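Long-range contacts in metalloregulator ScaR (PDB 3HRS), which regulates transcription as a homodimeric, manganese-activated repressor of the DtxR/MntR family, probably binding DNA through its N-terminal domain: residues Lys138-Glu144 / Ala206-Glu212; Asp6-Leu11 / Ile26-Val32; Ala46-Leu50 / Thr61-Leu67. Residue numbers count along the deposited sequence, not the author numbering.

Contact 1 (Lys138-Glu144 / Ala206-Glu212); sequences KHKLTLE and AQQIYVE
A single antiparallel beta bridge, extended by a backbone bond from E144 N to A206 O, lays the loop segment K138-E144 along strand 209-212 of the C-terminal domain, the strand that ends the five-stranded sheet on this side. The bridge pairs T142 with Y210 (CA to CA 4.3 Å) as a non-hydrogen-bonded pair: V211 N donates to L141 O (2.8 Å) and L143 N to I209 O (2.9 Å). L141 and T142 are extended after a kink at K140 (-101/-27), then L143 and E144 take helical phi/psi, so E144 N reaches A206 O (3.3 Å), at the end of helix 203-206. T142, chi1 t, points OG1 into the turn, 2.9 Å from Q207 O and 3.1 Å from A206 O. Apolar contacts run beside the backbone: L141 CD1 to V211 CG2 3.4 Å, L143 CD2 (L143 tp) to A206 CB 3.8 Å, and L143 continues onto L192 and L201. At the N-terminal end H139 O, 3.3 Å from Y210 CD2, accepts a hydrogen bond from R156. E212 OE1 lies over the H139 ring, 3.0 Å from ND1, at an angle too poor for a hydrogen bond. Y210 (chi1 m) turns its OH to H158. Strand 150-157 pairs with strand 209-212 by backbone bonds at Y210 and E212. Such an edge strand closing a small antiparallel sheet fits the SH3-like FeoA domain, here flanked by the loop that precedes strand 150-157.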
# COMPACT_ATOMS: atom_id res chain seq x y z
N LYS A 138 13.92 22.38 2.44
CA LYS A 138 13.51 23.75 2.73
C LYS A 138 14.21 24.21 3.99
O LYS A 138 14.64 25.35 4.08
CB LYS A 138 12.00 23.84 2.92
CG LYS A 138 11.38 25.24 3.10
CD LYS A 138 9.87 25.10 3.40
CE LYS A 138 9.22 26.39 3.95
NZ LYS A 138 7.91 26.17 4.68
N HIS A 139 14.34 23.30 4.95
CA HIS A 139 14.88 23.65 6.26
C HIS A 139 16.21 22.98 6.59
O HIS A 139 16.24 21.81 7.00
CB HIS A 139 13.89 23.31 7.38
CG HIS A 139 12.58 23.98 7.21
ND1 HIS A 139 12.44 25.20 6.60
CD2 HIS A 139 11.33 23.59 7.57
CE1 HIS A 139 11.17 25.54 6.59
NE2 HIS A 139 10.47 24.59 7.18
N LYS A 140 17.29 23.76 6.47
CA LYS A 140 18.61 23.24 6.77
C LYS A 140 19.15 23.65 8.15
O LYS A 140 19.95 22.92 8.73
CB LYS A 140 19.58 23.61 5.66
CG LYS A 140 19.70 22.49 4.64
CD LYS A 140 20.46 22.94 3.40
CE LYS A 140 19.54 23.62 2.41
NZ LYS A 140 20.29 23.97 1.17
N LEU A 141 18.71 24.79 8.68
CA LEU A 141 19.30 25.34 9.90
C LEU A 141 18.96 24.54 11.17
O LEU A 141 17.83 24.56 11.66
CB LEU A 141 18.94 26.82 10.06
CG LEU A 141 19.60 27.67 11.15
CD1 LEU A 141 18.70 27.88 12.36
CD2 LEU A 141 20.95 27.11 11.58
N THR A 142 19.97 23.83 11.69
CA THR A 142 19.79 22.97 12.86
C THR A 142 19.93 23.76 14.16
O THR A 142 20.50 24.84 14.18
CB THR A 142 20.78 21.76 12.82
OG1 THR A 142 20.46 20.84 13.87
CG2 THR A 142 22.20 22.21 13.02
N LEU A 143 19.38 23.23 15.25
CA LEU A 143 19.42 23.96 16.51
C LEU A 143 20.86 24.19 16.93
O LEU A 143 21.24 25.31 17.31
CB LEU A 143 18.66 23.21 17.62
CG LEU A 143 18.56 23.94 18.97
CD1 LEU A 143 17.85 25.29 18.81
CD2 LEU A 143 17.89 23.11 20.08
N GLU A 144 21.68 23.15 16.86
CA GLU A 144 23.06 23.28 17.31
C GLU A 144 23.83 24.36 16.54
O GLU A 144 24.64 25.09 17.13
CB GLU A 144 23.80 21.95 17.27
CG GLU A 144 24.61 21.71 16.01
CD GLU A 144 25.65 20.62 16.21
OE1 GLU A 144 25.74 19.70 15.37
OE2 GLU A 144 26.38 20.69 17.23
N ALA A 206 19.86 18.32 19.73
CA ALA A 206 19.80 19.66 19.13
C ALA A 206 20.22 19.59 17.67
O ALA A 206 19.84 20.43 16.85
CB ALA A 206 20.69 20.62 19.89
N GLN A 207 20.99 18.56 17.37
CA GLN A 207 21.56 18.32 16.06
C GLN A 207 20.46 17.87 15.09
O GLN A 207 20.60 17.99 13.87
CB GLN A 207 22.59 17.21 16.24
CG GLN A 207 23.61 17.04 15.14
CD GLN A 207 24.40 15.75 15.32
OE1 GLN A 207 25.43 15.55 14.68
NE2 GLN A 207 23.92 14.88 16.21
N GLN A 208 19.37 17.36 15.65
CA GLN A 208 18.32 16.68 14.88
C GLN A 208 17.05 17.50 14.74
O GLN A 208 16.05 17.03 14.21
CB GLN A 208 17.96 15.38 15.57
CG GLN A 208 18.89 14.23 15.32
CD GLN A 208 18.58 13.07 16.23
OE1 GLN A 208 18.13 12.01 15.79
NE2 GLN A 208 18.79 13.26 17.52
N ILE A 209 17.07 18.72 15.25
CA ILE A 209 15.91 19.57 15.28
C ILE A 209 16.23 20.78 14.42
O ILE A 209 17.30 21.38 14.55
CB ILE A 209 15.66 20.01 16.71
CG1 ILE A 209 14.96 18.90 17.47
CG2 ILE A 209 14.88 21.30 16.77
CD1 ILE A 209 15.19 19.02 18.95
N TYR A 210 15.31 21.15 13.54
CA TYR A 210 15.61 22.22 12.60
C TYR A 210 14.73 23.42 12.86
O TYR A 210 13.51 23.28 12.96
CB TYR A 210 15.41 21.72 11.18
CG TYR A 210 16.33 20.61 10.79
CD1 TYR A 210 16.17 19.34 11.32
CD2 TYR A 210 17.37 20.83 9.89
CE1 TYR A 210 17.02 18.30 10.95
CE2 TYR A 210 18.23 19.81 9.52
CZ TYR A 210 18.04 18.55 10.05
OH TYR A 210 18.89 17.54 9.69
N VAL A 211 15.35 24.60 12.96
CA VAL A 211 14.61 25.82 13.25
C VAL A 211 14.82 26.96 12.26
O VAL A 211 15.71 26.91 11.41
CB VAL A 211 14.95 26.35 14.62
CG1 VAL A 211 14.63 25.31 15.67
CG2 VAL A 211 16.44 26.75 14.67
N GLU A 212 13.97 27.98 12.37
CA GLU A 212 14.11 29.18 11.55
C GLU A 212 13.69 30.40 12.37
O GLU A 212 12.57 30.46 12.87
CB GLU A 212 13.29 29.07 10.26
CG GLU A 212 14.15 28.92 9.02
CD GLU A 212 14.17 27.51 8.49
OE1 GLU A 212 13.40 26.69 9.00
OE2 GLU A 212 14.95 27.22 7.55

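Contact 2 (Asp6-Leu11 / Ile26-Val32); sequences DYLKCL and IAQLMQV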
# COMPACT_ATOMS: atom_id res chain seq x y z
N ASP A 6 18.32 1.46 1.23
CA ASP A 6 18.50 1.79 2.65
C ASP A 6 19.93 2.23 2.90
O ASP A 6 20.21 2.96 3.83
CB ASP A 6 18.20 0.59 3.54
CG ASP A 6 16.78 0.15 3.44
OD1 ASP A 6 16.55 -1.07 3.56
OD2 ASP A 6 15.89 1.01 3.25
N TYR A 7 20.83 1.75 2.07
CA TYR A 7 22.21 2.16 2.19
C TYR A 7 22.38 3.59 1.67
O TYR A 7 23.00 4.42 2.32
CB TYR A 7 23.11 1.20 1.43
CG TYR A 7 23.54 -0.01 2.22
CD1 TYR A 7 22.81 -1.19 2.19
CD2 TYR A 7 24.70 0.01 2.98
CE1 TYR A 7 23.22 -2.30 2.91
CE2 TYR A 7 25.11 -1.09 3.70
CZ TYR A 7 24.37 -2.24 3.66
OH TYR A 7 24.79 -3.34 4.38
N LEU A 8 21.83 3.86 0.49
CA LEU A 8 21.97 5.17 -0.14
C LEU A 8 21.38 6.24 0.74
O LEU A 8 21.93 7.33 0.83
CB LEU A 8 21.28 5.24 -1.51
CG LEU A 8 22.16 5.16 -2.76
CD1 LEU A 8 21.42 5.84 -3.89
CD2 LEU A 8 23.52 5.82 -2.56
N LYS A 9 20.25 5.93 1.39
CA LYS A 9 19.65 6.90 2.31
C LYS A 9 20.71 7.21 3.36
O LYS A 9 21.13 8.35 3.53
CB LYS A 9 18.39 6.36 2.95
CG LYS A 9 17.35 7.43 3.29
CD LYS A 9 17.53 7.99 4.70
CE LYS A 9 16.75 7.18 5.73
NZ LYS A 9 15.28 7.48 5.79
N CYS A 10 21.15 6.16 4.06
CA CYS A 10 22.19 6.28 5.07
C CYS A 10 23.37 7.14 4.59
O CYS A 10 23.58 8.25 5.06
CB CYS A 10 22.66 4.88 5.49
SG CYS A 10 24.21 4.85 6.43
N LEU A 11 24.13 6.62 3.64
CA LEU A 11 25.24 7.35 3.06
C LEU A 11 24.89 8.78 2.75
O LEU A 11 25.73 9.68 2.84
CB LEU A 11 25.66 6.66 1.76
CG LEU A 11 26.28 5.32 2.08
CD1 LEU A 11 26.17 4.42 0.88
CD2 LEU A 11 27.71 5.56 2.47
N ILE A 26 29.42 3.08 8.33
CA ILE A 26 28.36 2.45 7.57
C ILE A 26 27.92 1.16 8.26
O ILE A 26 26.73 0.87 8.34
CB ILE A 26 28.80 2.15 6.13
CG1 ILE A 26 28.94 3.45 5.34
CG2 ILE A 26 27.80 1.22 5.45
CD1 ILE A 26 29.68 3.31 4.03
N ALA A 27 28.87 0.39 8.75
CA ALA A 27 28.54 -0.84 9.45
C ALA A 27 27.77 -0.51 10.72
O ALA A 27 26.85 -1.23 11.10
CB ALA A 27 29.79 -1.62 9.78
N GLN A 28 28.15 0.59 11.35
CA GLN A 28 27.51 1.04 12.58
C GLN A 28 26.07 1.47 12.35
O GLN A 28 25.15 0.98 13.02
CB GLN A 28 28.28 2.21 13.18
CG GLN A 28 29.40 1.80 14.13
CD GLN A 28 30.07 3.01 14.76
OE1 GLN A 28 29.87 4.14 14.32
NE2 GLN A 28 30.87 2.76 15.79
N LEU A 29 25.87 2.39 11.42
CA LEU A 29 24.55 2.95 11.17
C LEU A 29 23.59 1.89 10.67
O LEU A 29 22.40 1.92 11.00
CB LEU A 29 24.62 4.10 10.16
CG LEU A 29 24.93 5.53 10.63
CD1 LEU A 29 26.32 5.63 11.24
CD2 LEU A 29 24.76 6.51 9.47
N MET A 30 24.10 0.95 9.88
CA MET A 30 23.26 -0.04 9.23
C MET A 30 23.08 -1.30 10.08
O MET A 30 22.20 -2.12 9.82
CB MET A 30 23.87 -0.43 7.88
CG MET A 30 24.07 0.74 6.93
SD MET A 30 22.50 1.45 6.46
CE MET A 30 21.66 -0.02 5.89
N GLN A 31 23.92 -1.43 11.10
CA GLN A 31 23.97 -2.63 11.93
C GLN A 31 24.16 -3.87 11.06
O GLN A 31 23.32 -4.77 11.05
CB GLN A 31 22.70 -2.77 12.77
CG GLN A 31 22.91 -3.46 14.11
CD GLN A 31 23.36 -2.51 15.21
OE1 GLN A 31 23.39 -1.29 15.01
NE2 GLN A 31 23.69 -3.05 16.38
N VAL A 32 25.27 -3.91 10.33
CA VAL A 32 25.58 -5.06 9.48
C VAL A 32 27.03 -5.55 9.58
O VAL A 32 27.89 -4.91 10.18
CB VAL A 32 25.23 -4.81 7.98
CG1 VAL A 32 23.73 -4.92 7.75
CG2 VAL A 32 25.76 -3.47 7.51
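The N-terminal DNA-binding domain is a winged helix, and this contact packs its first helix, 4-13, against the helix 23-30 that opens the helix-turn-helix. The two short segments cross at 114°, their axes 10.5 Å apart at closest approach, and they meet through side chains in apolar contact. M30 is central. With all three chi angles m, it folds back so that CE sits 3.9 Å from the centroid of the Y7 ring and 4° off its normal, a CH-pi contact; SD follows at 4.6 Å from the same centroid, 19° off the normal, making a Met-aromatic pair. The sulfur also lies 3.6 Å from C10 CB and 3.8 Å from D6 O, so M30 lies against D6, Y7 and C10 of the first helix. At the ring edge, Y7 CE2 is 4.0 Å from I26 CG2. V32 CG2 comes within 3.3 Å of Y7 OH. Helix 23-30, the first of the helix-turn-helix, ends in a Schellman motif before the turn to helix 34-46: Q31, with positive phi, is the C-prime residue, V32 N bonds to A27 O (3.2 Å), and the weaker Q31 N to Q28 O bond measures 3.3 Å. Just past it, V32 points its CA-to-CB bond toward helix 4-13. Farther along the first helix, C10 SG meets L29 CD2 at 3.5 Å and L11 CD2 meets I26 CD1 at 3.4 Å. The following helix, 34-46, closes over the same apolar patch, with M40 and L44 on Y7 and V37 on both I26 and V32.

Contact 3 (Ala46-Leu50 / Thr61-Leu67); sequences AEELL and TDLGLKL
Two hydrogen bonds from T61 fix the start of helix 62-84 to the loop leaving helix 34-46, and a third caps the helix itself. The OG1 of T61, placed by a p rotamer, donates to E48 O (2.6 Å) and accepts from G64 N (2.9 Å, 166°), so T61 is the N-cap of the helix. Its backbone N donates to L49 O at 2.9 Å, almost linear at 179°. The loop begins with a Schellman motif ending helix 34-46: E48 has positive phi (55/31) as C-prime residue, with L49 N bonded to L44 O and E48 N to L45 O. L49 then resumes negative phi, and L50 (-140/164) becomes extended. Across the segments L49 and G64 have CA atoms 4.1 Å apart, and L50 and T61 5.2 Å. G64 CA approaches L49 O at 3.5 Å in a CA-H...O contact; an ideal CB on G64 would stand 2.3 Å from that oxygen, a clash. Farther out, the packing is apolar. L49 starts away from helix 62-84, but its end swings back, CD1 reaching L63 CD2 at 3.2 Å and CD2 reaching L67 CD1 at 4.5 Å. E47 O lies 3.5 Å from L63 CD2, and L50 CA 3.7 Å from T61 CG2. L8 of helix 4-13 touches both L49 and L67. Strands 50-53 and 57-60 form the antiparallel hairpin between the segments, so this contact closes the base of the wing in a winged-helix domain, at the start of helix 62-84, which leads on and carries the Zn(2+) ligand E79.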
# COMPACT_ATOMS: atom_id res chain seq x y z
N ALA A 46 29.32 -0.32 -8.64
CA ALA A 46 29.07 -0.88 -9.96
C ALA A 46 27.85 -0.26 -10.62
O ALA A 46 27.82 -0.12 -11.84
CB ALA A 46 28.93 -2.38 -9.89
N GLU A 47 26.85 0.10 -9.82
CA GLU A 47 25.65 0.72 -10.38
C GLU A 47 25.84 2.22 -10.60
O GLU A 47 24.92 2.95 -10.97
CB GLU A 47 24.44 0.43 -9.52
CG GLU A 47 23.85 -0.95 -9.74
CD GLU A 47 22.43 -1.05 -9.23
OE1 GLU A 47 22.11 -2.06 -8.56
OE2 GLU A 47 21.62 -0.13 -9.51
N GLU A 48 27.07 2.68 -10.39
CA GLU A 48 27.40 4.07 -10.63
C GLU A 48 26.47 5.01 -9.85
O GLU A 48 26.20 6.12 -10.29
CB GLU A 48 27.39 4.34 -12.13
CG GLU A 48 28.26 3.35 -12.89
CD GLU A 48 28.21 3.54 -14.40
OE1 GLU A 48 27.16 4.02 -14.91
OE2 GLU A 48 29.22 3.20 -15.08
N LEU A 49 26.01 4.56 -8.68
CA LEU A 49 25.29 5.41 -7.72
C LEU A 49 26.25 6.30 -6.92
O LEU A 49 25.92 7.44 -6.60
CB LEU A 49 24.48 4.56 -6.75
CG LEU A 49 23.02 4.30 -7.11
CD1 LEU A 49 22.73 4.64 -8.56
CD2 LEU A 49 22.63 2.87 -6.77
N LEU A 50 27.44 5.79 -6.60
CA LEU A 50 28.47 6.63 -5.99
C LEU A 50 29.85 6.30 -6.54
O LEU A 50 30.04 5.26 -7.17
CB LEU A 50 28.42 6.53 -4.47
CG LEU A 50 27.92 5.20 -3.92
CD1 LEU A 50 28.89 4.14 -4.30
CD2 LEU A 50 27.74 5.24 -2.40
N THR A 61 26.61 10.19 -7.31
CA THR A 61 26.52 10.58 -8.70
C THR A 61 25.15 11.17 -8.93
O THR A 61 24.28 11.02 -8.07
CB THR A 61 26.69 9.34 -9.60
OG1 THR A 61 25.52 8.53 -9.48
CG2 THR A 61 27.89 8.54 -9.15
N ASP A 62 24.94 11.83 -10.07
CA ASP A 62 23.60 12.26 -10.38
C ASP A 62 22.61 11.08 -10.30
O ASP A 62 21.54 11.19 -9.70
CB ASP A 62 23.52 13.00 -11.72
CG ASP A 62 22.11 13.54 -11.99
OD1 ASP A 62 21.24 12.74 -12.44
OD2 ASP A 62 21.88 14.76 -11.76
N LEU A 63 22.95 9.94 -10.87
CA LEU A 63 22.02 8.81 -10.76
C LEU A 63 21.73 8.49 -9.28
O LEU A 63 20.58 8.24 -8.91
CB LEU A 63 22.54 7.57 -11.48
CG LEU A 63 21.56 6.44 -11.71
CD1 LEU A 63 20.83 6.66 -13.03
CD2 LEU A 63 22.28 5.12 -11.74
N GLY A 64 22.77 8.54 -8.43
CA GLY A 64 22.58 8.37 -7.00
C GLY A 64 21.56 9.32 -6.34
O GLY A 64 20.56 8.88 -5.76
N LEU A 65 21.81 10.63 -6.43
CA LEU A 65 20.88 11.64 -5.97
C LEU A 65 19.48 11.45 -6.54
O LEU A 65 18.47 11.59 -5.83
CB LEU A 65 21.39 13.03 -6.35
CG LEU A 65 22.31 13.64 -5.27
CD1 LEU A 65 22.70 12.58 -4.25
CD2 LEU A 65 23.55 14.28 -5.90
N LYS A 66 19.39 11.14 -7.82
CA LYS A 66 18.07 10.99 -8.39
C LYS A 66 17.33 9.85 -7.67
O LYS A 66 16.11 9.92 -7.47
CB LYS A 66 18.16 10.77 -9.90
CG LYS A 66 18.00 12.06 -10.72
CD LYS A 66 17.94 11.76 -12.23
CE LYS A 66 17.60 13.02 -13.04
NZ LYS A 66 18.04 14.28 -12.34
N LEU A 67 18.08 8.82 -7.25
CA LEU A 67 17.47 7.69 -6.54
C LEU A 67 17.08 8.08 -5.14
O LEU A 67 15.98 7.76 -4.69
CB LEU A 67 18.45 6.56 -6.39
CG LEU A 67 17.97 5.13 -6.56
CD1 LEU A 67 18.62 4.36 -5.43
CD2 LEU A 67 16.48 4.94 -6.49

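How the contacts relate
Read from the N terminus, the three contacts follow in series, and none nests in or crosses another. Contact 2 closes first, bringing helix 23-30 back onto helix 4-13. Contact 3 then encloses the wing hairpin and joins the end of helix 34-46 to the start of helix 62-84. These two touch: L8 CD1 packs 3.5 Å from L67 CD1, and L11 CD1 lies 3.7 Å from L50 CD2, so helix 4-13 links both within one winged-helix domain. Contact 1 comes much later, closing a loop that holds most of the C-terminal sheet; its centre is about 22 Å from that of contact 2 and about 27 Å from that of contact 3.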